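Local coordinates for decaprenyl diphosphate synthase (Rhodobacter capsulatus, PDB 3MZV), which probably joins isopentenyl diphosphate units to farnesyl diphosphate, with magnesium, to make the long all-trans polyprenyl chain of isoprenoid quinones, at residues D12-A17 against R57-L62; Q16-D21 against H315-M320; A63-V68 against P73-L78. All coordinates share one frame; numbering follows the deposited sequence. Where two conformers were deposited one is given.

Interaction 1 (D12-A17 against R57-L62); sequences DRLAQA and RPMLTL
A15 and M59 mark the closest approach of the two helical segments, with A15 CA and M59 CA 7.4 Å apart, near enough for one long side chain to bridge the gap to a small one. M59 does the reaching. Its CG stands anti to its own carbonyl carbon (chi1 -63°), and beyond CG the chain runs extended, so that sulfur and methyl are delivered straight onto helix 11-17. The terminal methyl ends up against A15: M59 CE is 3.4 Å from A15 CB and also 3.4 Å from A15 CA. Both are tight for carbon pairs, so the methyl is pressed on the alanine as a whole, touching backbone as well as side chain. Just behind it, M59 SD lies 4.1 Å from A15 CA. L14 joins from the preceding position on the same helix, its CB directed at the other segment. The branch carbon L14 CG passes M59 SD at 4.4 Å, which puts the thioether alongside the leucine while the methyl continues on to the alanine.

No hydrogen bond crosses between the segments; the contact is wholly apolar, and its fit depends on shape. M59 also touches M22 of helix 19-32, and L14 packs on L317 and L324 of helix 316-328. On the far side of helix 56-67, T61 OG1 is hydrogen-bonded to the carbonyl of A187 in helix 169-194, tying that helix into the bundle. What results is ordinary helix-to-helix packing, a long methionine laid against an alanine, by which the short N-terminal helix 11-17 covers helix 56-67 within the all-helical fold of the FPP/GGPP synthase family.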
ATOM      1  N   ASP B  12     -15.085 -11.816  24.119  1.00 63.59           N
ATOM      2  CA  ASP B  12     -14.339 -12.924  24.760  1.00 63.24           C
ATOM      3  C   ASP B  12     -14.920 -14.357  24.566  1.00 61.69           C
ATOM      4  O   ASP B  12     -14.145 -15.305  24.446  1.00 60.76           O
ATOM      5  CB  ASP B  12     -14.146 -12.611  26.256  1.00 65.14           C
ATOM      6  CG  ASP B  12     -13.499 -11.239  26.473  1.00 66.59           C
ATOM      7  OD1 ASP B  12     -12.413 -10.998  25.886  1.00 68.94           O
ATOM      8  OD2 ASP B  12     -14.100 -10.390  27.170  1.00 67.89           O
ATOM      9  N   ARG B  13     -16.253 -14.510  24.539  1.00 59.98           N
ATOM     10  CA  ARG B  13     -16.898 -15.817  24.230  1.00 59.23           C
ATOM     11  C   ARG B  13     -16.586 -16.260  22.798  1.00 55.84           C
ATOM     12  O   ARG B  13     -16.244 -17.419  22.521  1.00 54.64           O
ATOM     13  CB  ARG B  13     -18.420 -15.740  24.386  1.00 59.99           C
ATOM     14  CG  ARG B  13     -19.027 -16.634  25.466  1.00 65.48           C
ATOM     15  CD  ARG B  13     -19.933 -17.760  24.897  1.00 69.74           C
ATOM     16  NE  ARG B  13     -21.303 -17.295  24.605  1.00 73.33           N
ATOM     17  CZ  ARG B  13     -22.219 -17.971  23.899  1.00 74.24           C
ATOM     18  NH1 ARG B  13     -21.936 -19.166  23.388  1.00 74.98           N
ATOM     19  NH2 ARG B  13     -23.425 -17.443  23.692  1.00 73.51           N
ATOM     20  N   LEU B  14     -16.732 -15.305  21.895  1.00 52.83           N
ATOM     21  CA  LEU B  14     -16.431 -15.524  20.520  1.00 50.11           C
ATOM     22  C   LEU B  14     -14.957 -15.831  20.445  1.00 49.44           C
ATOM     23  O   LEU B  14     -14.559 -16.752  19.757  1.00 48.35           O
ATOM     24  CB  LEU B  14     -16.797 -14.262  19.718  1.00 48.36           C
ATOM     25  CG  LEU B  14     -16.704 -14.248  18.201  1.00 46.56           C
ATOM     26  CD1 LEU B  14     -17.322 -15.450  17.509  1.00 39.43           C
ATOM     27  CD2 LEU B  14     -17.353 -12.933  17.729  1.00 43.32           C
ATOM     28  N   ALA B  15     -14.142 -15.059  21.165  1.00 49.72           N
ATOM     29  CA  ALA B  15     -12.671 -15.263  21.153  1.00 49.25           C
ATOM     30  C   ALA B  15     -12.282 -16.633  21.648  1.00 49.51           C
ATOM     31  O   ALA B  15     -11.408 -17.265  21.069  1.00 48.62           O
ATOM     32  CB  ALA B  15     -11.946 -14.192  21.991  1.00 50.88           C
ATOM     33  N   GLN B  16     -12.973 -17.130  22.665  1.00 49.44           N
ATOM     34  CA  GLN B  16     -12.651 -18.442  23.221  1.00 50.91           C
ATOM     35  C   GLN B  16     -13.094 -19.585  22.274  1.00 49.28           C
ATOM     36  O   GLN B  16     -12.419 -20.616  22.191  1.00 47.66           O
ATOM     37  CB  GLN B  16     -13.218 -18.590  24.662  1.00 52.46           C
ATOM     38  CG  GLN B  16     -12.450 -17.698  25.705  1.00 57.06           C
ATOM     39  CD  GLN B  16     -13.258 -17.294  26.974  1.00 64.12           C
ATOM     40  OE1 GLN B  16     -14.237 -17.952  27.353  1.00 68.70           O
ATOM     41  NE2 GLN B  16     -12.810 -16.221  27.656  1.00 65.39           N
ATOM     42  N   ALA B  17     -14.205 -19.381  21.551  1.00 47.24           N
ATOM     43  CA  ALA B  17     -14.689 -20.356  20.579  1.00 46.74           C
ATOM     44  C   ALA B  17     -13.766 -20.402  19.374  1.00 45.06           C
ATOM     45  O   ALA B  17     -13.621 -21.434  18.736  1.00 45.56           O
ATOM     46  CB  ALA B  17     -16.111 -20.017  20.128  1.00 46.93           C
ATOM     47  N   ARG B  57     -11.888  -7.950  13.342  1.00 41.15           N
ATOM     48  CA  ARG B  57     -11.902  -8.188  11.906  1.00 38.97           C
ATOM     49  C   ARG B  57     -11.451  -9.603  11.531  1.00 36.66           C
ATOM     50  O   ARG B  57     -12.188 -10.268  10.836  1.00 35.48           O
ATOM     51  CB  ARG B  57     -11.165  -7.081  11.156  1.00 37.93           C
ATOM     52  CG  ARG B  57     -11.818  -5.695  11.340  1.00 38.21           C
ATOM     53  CD  ARG B  57     -10.851  -4.617  10.924  1.00 38.04           C
ATOM     54  NE  ARG B  57     -11.338  -3.249  11.060  1.00 39.74           N
ATOM     55  CZ  ARG B  57     -11.332  -2.543  12.191  1.00 37.52           C
ATOM     56  NH1 ARG B  57     -10.979  -3.090  13.333  1.00 42.02           N
ATOM     57  NH2 ARG B  57     -11.759  -1.293  12.182  1.00 39.52           N
ATOM     58  N   PRO B  58     -10.292 -10.077  12.009  1.00 35.51           N
ATOM     59  CA  PRO B  58     -10.012 -11.467  11.687  1.00 34.88           C
ATOM     60  C   PRO B  58     -11.006 -12.452  12.300  1.00 35.08           C
ATOM     61  O   PRO B  58     -11.281 -13.484  11.688  1.00 33.39           O
ATOM     62  CB  PRO B  58      -8.611 -11.680  12.257  1.00 35.15           C
ATOM     63  CG  PRO B  58      -8.457 -10.591  13.297  1.00 36.13           C
ATOM     64  CD  PRO B  58      -9.131  -9.451  12.661  1.00 35.82           C
ATOM     65  N   MET B  59     -11.547 -12.142  13.494  1.00 34.75           N
ATOM     66  CA  MET B  59     -12.568 -13.022  14.072  1.00 35.60           C
ATOM     67  C   MET B  59     -13.777 -13.164  13.193  1.00 33.75           C
ATOM     68  O   MET B  59     -14.424 -14.219  13.187  1.00 32.70           O
ATOM     69  CB  MET B  59     -13.053 -12.552  15.458  1.00 36.65           C
ATOM     70  CG  MET B  59     -12.006 -12.549  16.463  1.00 40.39           C
ATOM     71  SD  MET B  59     -12.697 -12.482  18.183  1.00 45.52           S
ATOM     72  CE  MET B  59     -11.260 -13.269  18.820  1.00 44.76           C
ATOM     73  N   LEU B  60     -14.124 -12.097  12.512  1.00 33.16           N
ATOM     74  CA  LEU B  60     -15.308 -12.090  11.665  1.00 33.23           C
ATOM     75  C   LEU B  60     -15.122 -13.087  10.520  1.00 32.51           C
ATOM     76  O   LEU B  60     -16.078 -13.771  10.129  1.00 30.33           O
ATOM     77  CB  LEU B  60     -15.597 -10.696  11.117  1.00 32.98           C
ATOM     78  CG  LEU B  60     -16.353  -9.726  12.065  1.00 37.93           C
ATOM     79  CD1 LEU B  60     -16.642  -8.411  11.349  1.00 43.74           C
ATOM     80  CD2 LEU B  60     -17.645 -10.301  12.536  1.00 39.75           C
ATOM     81  N   THR B  61     -13.899 -13.146   9.969  1.00 30.47           N
ATOM     82  CA  THR B  61     -13.631 -14.088   8.880  1.00 29.59           C
ATOM     83  C   THR B  61     -13.688 -15.516   9.366  1.00 31.41           C
ATOM     84  O   THR B  61     -14.348 -16.365   8.759  1.00 31.31           O
ATOM     85  CB  THR B  61     -12.266 -13.814   8.271  1.00 29.38           C
ATOM     86  OG1 THR B  61     -12.305 -12.551   7.638  1.00 28.40           O
ATOM     87  CG2 THR B  61     -11.829 -14.932   7.250  1.00 29.04           C
ATOM     88  N   LEU B  62     -12.979 -15.801  10.467  1.00 31.36           N
ATOM     89  CA  LEU B  62     -12.995 -17.138  11.064  1.00 31.88           C
ATOM     90  C   LEU B  62     -14.425 -17.585  11.410  1.00 32.94           C
ATOM     91  O   LEU B  62     -14.803 -18.701  11.108  1.00 31.67           O
ATOM     92  CB  LEU B  62     -12.174 -17.157  12.343  1.00 32.72           C
ATOM     93  CG  LEU B  62     -10.684 -16.834  12.191  1.00 32.40           C
ATOM     94  CD1 LEU B  62     -10.068 -16.795  13.611  1.00 35.04           C
ATOM     95  CD2 LEU B  62      -9.989 -17.823  11.263  1.00 32.08           C
TER

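Interaction 2 (Q16-D21 against H315-M320); sequences QALAED and HPLRQM
M320 meets A17 through a bend at the end of its chain: CG is anti to the carbonyl carbon, chi2 is extended, and chi3 (-99°) turns the methyl aside, bringing both sulfur and methyl against one alanine. A17 CB sits 4.0 Å from M320 SD and 4.1 Å from M320 CE, so the alanine methyl rests on the bent tip of the thioether. Here the small residue belongs to the last turn of helix 11-17 and points its CB directly at the partner.

The second touch is a little longer. L18 and L317 each extend one branch methyl, and L18 CD2 comes to 4.4 Å from L317 CD2, tip to tip. L18 has already left helical backbone angles, standing at the break between helix 11-17 and helix 19-32.

The opposing segment is held in shape by its own start. H315 is the N-cap of helix 316-328: its ring takes the amide hydrogen of L317, with L317 N 3.0 Å from H315 ND1 in a nearly straight bond (168°) lying close to the ring plane. As the acceptor of this bond, ND1 is probably the unprotonated ring nitrogen, while P316 CD covers part of one ring face. L317, the leucine that meets L18, is thus also the residue whose amide is capped.

Other helices close in around these groups. L18 leans on M59 and L317 on R66, both from helix 56-67, and M320 also packs on R13 and L14. Segment 315-320 therefore lies over helix 11-17 and helix 56-67 together, near the C-terminal end of the chain.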
ATOM      1  N   GLN B  16     -12.973 -17.130  22.665  1.00 49.44           N
ATOM      2  CA  GLN B  16     -12.651 -18.442  23.221  1.00 50.91           C
ATOM      3  C   GLN B  16     -13.094 -19.585  22.274  1.00 49.28           C
ATOM      4  O   GLN B  16     -12.419 -20.616  22.191  1.00 47.66           O
ATOM      5  CB  GLN B  16     -13.218 -18.590  24.662  1.00 52.46           C
ATOM      6  CG  GLN B  16     -12.450 -17.698  25.705  1.00 57.06           C
ATOM      7  CD  GLN B  16     -13.258 -17.294  26.974  1.00 64.12           C
ATOM      8  OE1 GLN B  16     -14.237 -17.952  27.353  1.00 68.70           O
ATOM      9  NE2 GLN B  16     -12.810 -16.221  27.656  1.00 65.39           N
ATOM     10  N   ALA B  17     -14.205 -19.381  21.551  1.00 47.24           N
ATOM     11  CA  ALA B  17     -14.689 -20.356  20.579  1.00 46.74           C
ATOM     12  C   ALA B  17     -13.766 -20.402  19.374  1.00 45.06           C
ATOM     13  O   ALA B  17     -13.621 -21.434  18.736  1.00 45.56           O
ATOM     14  CB  ALA B  17     -16.111 -20.017  20.128  1.00 46.93           C
ATOM     15  N   LEU B  18     -13.145 -19.280  19.050  1.00 43.19           N
ATOM     16  CA  LEU B  18     -12.224 -19.234  17.904  1.00 42.47           C
ATOM     17  C   LEU B  18     -10.742 -19.324  18.307  1.00 43.07           C
ATOM     18  O   LEU B  18      -9.857 -19.102  17.477  1.00 42.43           O
ATOM     19  CB  LEU B  18     -12.470 -17.942  17.135  1.00 41.92           C
ATOM     20  CG  LEU B  18     -13.883 -17.794  16.547  1.00 41.53           C
ATOM     21  CD1 LEU B  18     -14.016 -16.427  15.971  1.00 44.76           C
ATOM     22  CD2 LEU B  18     -14.068 -18.897  15.481  1.00 41.94           C
ATOM     23  N   ALA B  19     -10.483 -19.666  19.564  1.00 44.66           N
ATOM     24  CA  ALA B  19      -9.131 -19.635  20.171  1.00 45.17           C
ATOM     25  C   ALA B  19      -8.106 -20.336  19.340  1.00 44.55           C
ATOM     26  O   ALA B  19      -7.004 -19.811  19.049  1.00 43.89           O
ATOM     27  CB  ALA B  19      -9.171 -20.261  21.605  1.00 46.03           C
ATOM     28  N   GLU B  20      -8.458 -21.537  18.916  1.00 44.53           N
ATOM     29  CA  GLU B  20      -7.519 -22.342  18.170  1.00 43.46           C
ATOM     30  C   GLU B  20      -7.201 -21.750  16.806  1.00 42.25           C
ATOM     31  O   GLU B  20      -6.044 -21.744  16.386  1.00 39.55           O
ATOM     32  CB  GLU B  20      -8.077 -23.723  18.019  1.00 43.69           C
ATOM     33  CG  GLU B  20      -7.301 -24.579  17.131  1.00 45.78           C
ATOM     34  CD  GLU B  20      -7.521 -26.037  17.410  1.00 49.83           C
ATOM     35  OE1 GLU B  20      -8.434 -26.382  18.189  1.00 53.68           O
ATOM     36  OE2 GLU B  20      -6.745 -26.834  16.863  1.00 47.12           O
ATOM     37  N   ASP B  21      -8.238 -21.275  16.102  1.00 40.54           N
ATOM     38  CA  ASP B  21      -8.039 -20.652  14.799  1.00 40.05           C
ATOM     39  C   ASP B  21      -7.251 -19.347  14.934  1.00 39.69           C
ATOM     40  O   ASP B  21      -6.444 -19.014  14.074  1.00 38.39           O
ATOM     41  CB  ASP B  21      -9.427 -20.372  14.163  1.00 39.10           C
ATOM     42  CG  ASP B  21     -10.054 -21.640  13.518  1.00 39.63           C
ATOM     43  OD1 ASP B  21      -9.369 -22.662  13.345  1.00 35.80           O
ATOM     44  OD2 ASP B  21     -11.237 -21.609  13.168  1.00 36.46           O
ATOM     45  N   HIS B 315     -26.298 -21.988  14.155  1.00 53.02           N
ATOM     46  CA  HIS B 315     -25.053 -22.519  14.675  1.00 50.98           C
ATOM     47  C   HIS B 315     -24.732 -21.641  15.910  1.00 49.60           C
ATOM     48  O   HIS B 315     -25.142 -20.479  15.982  1.00 49.46           O
ATOM     49  CB  HIS B 315     -23.987 -22.353  13.569  1.00 50.52           C
ATOM     50  CG  HIS B 315     -22.648 -22.947  13.872  1.00 48.32           C
ATOM     51  ND1 HIS B 315     -21.724 -22.327  14.690  1.00 47.31           N
ATOM     52  CD2 HIS B 315     -22.069 -24.101  13.461  1.00 49.35           C
ATOM     53  CE1 HIS B 315     -20.644 -23.086  14.784  1.00 49.08           C
ATOM     54  NE2 HIS B 315     -20.831 -24.169  14.051  1.00 48.68           N
ATOM     55  N   PRO B 316     -23.993 -22.176  16.884  1.00 48.26           N
ATOM     56  CA  PRO B 316     -23.649 -21.319  18.022  1.00 46.92           C
ATOM     57  C   PRO B 316     -22.972 -19.997  17.596  1.00 44.80           C
ATOM     58  O   PRO B 316     -23.079 -19.002  18.288  1.00 43.09           O
ATOM     59  CB  PRO B 316     -22.690 -22.186  18.848  1.00 47.65           C
ATOM     60  CG  PRO B 316     -22.935 -23.618  18.381  1.00 49.10           C
ATOM     61  CD  PRO B 316     -23.428 -23.537  16.987  1.00 48.87           C
ATOM     62  N   LEU B 317     -22.243 -20.019  16.481  1.00 42.91           N
ATOM     63  CA  LEU B 317     -21.572 -18.821  16.007  1.00 41.48           C
ATOM     64  C   LEU B 317     -22.554 -17.784  15.507  1.00 40.32           C
ATOM     65  O   LEU B 317     -22.284 -16.602  15.632  1.00 39.39           O
ATOM     66  CB  LEU B 317     -20.559 -19.144  14.918  1.00 40.89           C
ATOM     67  CG  LEU B 317     -19.267 -19.848  15.364  1.00 41.89           C
ATOM     68  CD1 LEU B 317     -18.513 -20.311  14.137  1.00 40.73           C
ATOM     69  CD2 LEU B 317     -18.386 -18.940  16.269  1.00 41.83           C
ATOM     70  N   ARG B 318     -23.696 -18.203  14.972  1.00 40.22           N
ATOM     71  CA  ARG B 318     -24.702 -17.232  14.589  1.00 40.09           C
ATOM     72  C   ARG B 318     -25.164 -16.434  15.816  1.00 40.20           C
ATOM     73  O   ARG B 318     -25.217 -15.214  15.761  1.00 38.56           O
ATOM     74  CB  ARG B 318     -25.897 -17.865  13.898  1.00 41.34           C
ATOM     75  CG  ARG B 318     -26.720 -16.863  13.150  1.00 42.21           C
ATOM     76  CD  ARG B 318     -27.928 -17.452  12.535  1.00 45.69           C
ATOM     77  NE  ARG B 318     -28.964 -17.622  13.546  1.00 46.65           N
ATOM     78  CZ  ARG B 318     -30.154 -18.197  13.338  1.00 50.87           C
ATOM     79  NH1 ARG B 318     -30.498 -18.680  12.150  1.00 51.11           N
ATOM     80  NH2 ARG B 318     -31.027 -18.275  14.342  1.00 52.29           N
ATOM     81  N   GLN B 319     -25.454 -17.115  16.915  1.00 41.50           N
ATOM     82  CA  GLN B 319     -25.885 -16.424  18.122  0.50 42.27           C
ATOM     83  C   GLN B 319     -24.766 -15.522  18.657  1.00 42.15           C
ATOM     84  O   GLN B 319     -25.031 -14.427  19.088  1.00 42.23           O
ATOM     85  CB  GLN B 319     -26.393 -17.407  19.182  0.50 43.70           C
ATOM     86  CG  GLN B 319     -27.195 -16.759  20.303  0.50 45.02           C
ATOM     87  CD  GLN B 319     -26.317 -16.339  21.475  0.50 45.25           C
ATOM     88  OE1 GLN B 319     -25.247 -16.910  21.686  0.50 49.65           O
ATOM     89  NE2 GLN B 319     -26.767 -15.347  22.244  0.50 50.31           N
ATOM     90  N   MET B 320     -23.514 -15.960  18.589  1.00 41.51           N
ATOM     91  CA  MET B 320     -22.429 -15.133  19.067  1.00 41.02           C
ATOM     92  C   MET B 320     -22.278 -13.847  18.213  1.00 40.28           C
ATOM     93  O   MET B 320     -21.975 -12.787  18.754  1.00 39.76           O
ATOM     94  CB  MET B 320     -21.108 -15.919  19.134  1.00 40.84           C
ATOM     95  CG  MET B 320     -20.975 -16.847  20.368  1.00 42.29           C
ATOM     96  SD  MET B 320     -19.411 -17.831  20.407  1.00 36.37           S
ATOM     97  CE  MET B 320     -20.101 -19.349  19.754  1.00 45.09           C
TER

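Interaction 3 (A63-V68 against P73-L78); sequences AAARLV and PFHVHL
R66 and H75 carry two flat groups set almost at right angles, the guanidinium and imidazole planes being 86° apart. V76 CG2 lies over one face of the H75 ring, displaced toward the rim, and the Y70 ring also meets this imidazole steeply, with planes at about 85°. A65 CB and the arginine NE both come to the H75 ring obliquely. A second set of flat groups lies along segment 73-78: P73 CG sits over the centre of one face of the F74 ring, and F74 in turn directs its edge at the face of H77, with F74 CD1 3.5 Å above that ring plane. P73 O lies at the edge of the H77 ring and receives a weak hydrogen bond from H77 ND1 at 3.4 Å.

Across the contact, A65 meets H75 through their CB atoms. The backbones run close here, with A65 CA and H75 CA 6.2 Å apart, and this brings A65 CB to 3.4 Å from H75 CB, a short distance for two carbons. H75 CG stands between its backbone N and carbonyl carbon (chi1 63°), which swings the ring across to R66. The arginine bends at chi2 to meet it, and R66 NE stands 3.4 Å from H75 NE2.

The two nitrogens share a third residue as partner. D21, at the start of helix 19-32, forms a salt bridge through OD2 with R66 NE, and the same oxygen has a weak hydrogen bond with H75 NE2. One buried carboxylate oxygen thus gathers both nitrogens, and its negative charge would be expected to keep a proton on NE2 and to balance the arginine's charge in a partly covered place.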
ATOM      1  N   ALA B  63     -15.182 -16.715  12.088  1.00 31.75           N
ATOM      2  CA  ALA B  63     -16.545 -17.034  12.491  1.00 32.82           C
ATOM      3  C   ALA B  63     -17.450 -17.336  11.279  1.00 32.31           C
ATOM      4  O   ALA B  63     -18.238 -18.320  11.299  1.00 32.96           O
ATOM      5  CB  ALA B  63     -17.163 -15.903  13.394  1.00 32.07           C
ATOM      6  N   ALA B  64     -17.344 -16.518  10.256  1.00 31.66           N
ATOM      7  CA  ALA B  64     -18.147 -16.713   9.040  1.00 33.01           C
ATOM      8  C   ALA B  64     -17.821 -18.064   8.349  1.00 33.57           C
ATOM      9  O   ALA B  64     -18.749 -18.801   7.984  1.00 34.80           O
ATOM     10  CB  ALA B  64     -17.972 -15.541   8.042  1.00 30.34           C
ATOM     11  N   ALA B  65     -16.543 -18.389   8.219  1.00 32.81           N
ATOM     12  CA  ALA B  65     -16.141 -19.626   7.583  1.00 34.22           C
ATOM     13  C   ALA B  65     -16.646 -20.840   8.404  1.00 35.52           C
ATOM     14  O   ALA B  65     -17.270 -21.740   7.856  1.00 37.45           O
ATOM     15  CB  ALA B  65     -14.590 -19.679   7.392  1.00 32.11           C
ATOM     16  N   ARG B  66     -16.422 -20.818   9.718  1.00 36.35           N
ATOM     17  CA  ARG B  66     -16.822 -21.931  10.606  1.00 37.77           C
ATOM     18  C   ARG B  66     -18.354 -22.002  10.706  1.00 37.45           C
ATOM     19  O   ARG B  66     -18.916 -23.092  10.784  1.00 38.15           O
ATOM     20  CB  ARG B  66     -16.223 -21.769  12.022  1.00 38.03           C
ATOM     21  CG  ARG B  66     -14.708 -21.914  12.116  1.00 39.70           C
ATOM     22  CD  ARG B  66     -14.290 -23.340  11.984  1.00 43.07           C
ATOM     23  NE  ARG B  66     -12.863 -23.548  12.242  1.00 44.83           N
ATOM     24  CZ  ARG B  66     -12.267 -24.747  12.230  1.00 45.39           C
ATOM     25  NH1 ARG B  66     -12.985 -25.848  12.028  1.00 47.81           N
ATOM     26  NH2 ARG B  66     -10.958 -24.858  12.444  1.00 41.26           N
ATOM     27  N   LEU B  67     -19.026 -20.864  10.672  1.00 36.59           N
ATOM     28  CA  LEU B  67     -20.475 -20.848  10.687  1.00 38.94           C
ATOM     29  C   LEU B  67     -21.124 -21.578   9.486  1.00 38.78           C
ATOM     30  O   LEU B  67     -22.207 -22.149   9.619  1.00 39.44           O
ATOM     31  CB  LEU B  67     -21.011 -19.398  10.775  1.00 39.49           C
ATOM     32  CG  LEU B  67     -22.505 -19.126  10.660  1.00 40.00           C
ATOM     33  CD1 LEU B  67     -23.276 -20.013  11.665  1.00 45.43           C
ATOM     34  CD2 LEU B  67     -22.789 -17.645  10.929  1.00 40.87           C
ATOM     35  N   VAL B  68     -20.508 -21.511   8.315  1.00 38.82           N
ATOM     36  CA  VAL B  68     -21.058 -22.215   7.155  1.00 39.04           C
ATOM     37  C   VAL B  68     -20.464 -23.636   7.018  1.00 39.97           C
ATOM     38  O   VAL B  68     -20.618 -24.300   5.975  1.00 41.02           O
ATOM     39  CB  VAL B  68     -20.914 -21.372   5.866  1.00 38.07           C
ATOM     40  CG1 VAL B  68     -21.668 -20.054   5.986  1.00 36.78           C
ATOM     41  CG2 VAL B  68     -19.436 -21.174   5.499  1.00 35.43           C
ATOM     42  N   PRO B  73      -8.202 -25.310   5.466  1.00 38.16           N
ATOM     43  CA  PRO B  73      -7.360 -24.471   6.320  1.00 37.13           C
ATOM     44  C   PRO B  73      -7.353 -22.980   5.980  1.00 35.70           C
ATOM     45  O   PRO B  73      -6.700 -22.207   6.652  1.00 34.03           O
ATOM     46  CB  PRO B  73      -5.981 -25.002   6.001  1.00 37.54           C
ATOM     47  CG  PRO B  73      -6.103 -25.358   4.536  1.00 39.31           C
ATOM     48  CD  PRO B  73      -7.478 -25.765   4.278  1.00 38.40           C
ATOM     49  N   PHE B  74      -7.983 -22.593   4.881  1.00 34.21           N
ATOM     50  CA  PHE B  74      -7.690 -21.282   4.290  1.00 32.98           C
ATOM     51  C   PHE B  74      -8.459 -20.108   4.883  1.00 31.96           C
ATOM     52  O   PHE B  74      -8.254 -18.972   4.474  1.00 29.77           O
ATOM     53  CB  PHE B  74      -7.896 -21.342   2.795  1.00 32.45           C
ATOM     54  CG  PHE B  74      -6.861 -22.202   2.079  1.00 34.97           C
ATOM     55  CD1 PHE B  74      -5.533 -22.019   2.288  1.00 35.48           C
ATOM     56  CD2 PHE B  74      -7.258 -23.237   1.241  1.00 37.38           C
ATOM     57  CE1 PHE B  74      -4.589 -22.817   1.633  1.00 37.75           C
ATOM     58  CE2 PHE B  74      -6.302 -24.034   0.583  1.00 39.20           C
ATOM     59  CZ  PHE B  74      -4.985 -23.812   0.804  1.00 34.53           C
ATOM     60  N   HIS B  75      -9.358 -20.363   5.826  1.00 31.32           N
ATOM     61  CA  HIS B  75     -10.000 -19.266   6.548  1.00 31.60           C
ATOM     62  C   HIS B  75      -8.944 -18.560   7.459  1.00 32.41           C
ATOM     63  O   HIS B  75      -9.051 -17.375   7.746  1.00 31.15           O
ATOM     64  CB  HIS B  75     -11.215 -19.745   7.342  1.00 32.12           C
ATOM     65  CG  HIS B  75     -10.885 -20.720   8.401  1.00 31.90           C
ATOM     66  ND1 HIS B  75     -10.079 -21.815   8.176  1.00 32.97           N
ATOM     67  CD2 HIS B  75     -11.266 -20.790   9.704  1.00 34.28           C
ATOM     68  CE1 HIS B  75      -9.942 -22.495   9.302  1.00 32.59           C
ATOM     69  NE2 HIS B  75     -10.657 -21.899  10.243  1.00 36.17           N
ATOM     70  N   VAL B  76      -7.955 -19.309   7.903  1.00 33.11           N
ATOM     71  CA  VAL B  76      -6.815 -18.736   8.649  1.00 34.31           C
ATOM     72  C   VAL B  76      -6.007 -17.723   7.818  1.00 33.79           C
ATOM     73  O   VAL B  76      -5.810 -16.546   8.217  1.00 34.80           O
ATOM     74  CB  VAL B  76      -5.931 -19.848   9.248  1.00 34.85           C
ATOM     75  CG1 VAL B  76      -4.737 -19.202   9.969  1.00 36.99           C
ATOM     76  CG2 VAL B  76      -6.782 -20.678  10.283  1.00 34.94           C
ATOM     77  N   HIS B  77      -5.662 -18.132   6.611  1.00 33.77           N
ATOM     78  CA  HIS B  77      -4.976 -17.258   5.658  1.00 32.50           C
ATOM     79  C   HIS B  77      -5.787 -15.988   5.409  1.00 32.19           C
ATOM     80  O   HIS B  77      -5.249 -14.881   5.413  1.00 31.15           O
ATOM     81  CB  HIS B  77      -4.722 -17.949   4.322  1.00 31.90           C
ATOM     82  CG  HIS B  77      -3.917 -19.207   4.418  1.00 35.31           C
ATOM     83  ND1 HIS B  77      -4.329 -20.299   5.153  1.00 37.29           N
ATOM     84  CD2 HIS B  77      -2.734 -19.555   3.851  1.00 36.82           C
ATOM     85  CE1 HIS B  77      -3.421 -21.259   5.048  1.00 41.67           C
ATOM     86  NE2 HIS B  77      -2.433 -20.821   4.285  1.00 37.12           N
ATOM     87  N   LEU B  78      -7.095 -16.128   5.204  1.00 31.16           N
ATOM     88  CA  LEU B  78      -7.928 -14.975   4.920  1.00 30.39           C
ATOM     89  C   LEU B  78      -8.028 -14.021   6.114  1.00 30.16           C
ATOM     90  O   LEU B  78      -7.956 -12.786   5.938  1.00 28.98           O
ATOM     91  CB  LEU B  78      -9.344 -15.441   4.511  1.00 30.07           C
ATOM     92  CG  LEU B  78      -9.372 -16.200   3.159  1.00 33.24           C
ATOM     93  CD1 LEU B  78     -10.772 -16.706   2.773  1.00 34.15           C
ATOM     94  CD2 LEU B  78      -8.869 -15.295   2.089  1.00 37.21           C
TER

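In the fold
All three contacts lie on one side of the chain's centre. Measured between centres, interactions 1 and 2 are about 6 Å apart; interaction 3 is about 10 Å from the first and about 11 Å from the second. Interactions 1 and 2 share Q16, A17 and helix 11-17, while interactions 1 and 3 both use helix 56-67. Along the chain, interaction 3 follows interaction 1 in series and is nested inside the long loop closed by interaction 2, which joins the N-terminal part to helix 316-328. D21, in segment 16-21, bonds to R66 and, weakly, to H75 of interaction 3. Together they pack both chain ends on helix 56-67, with helix 74-96 joined to it by interaction 3.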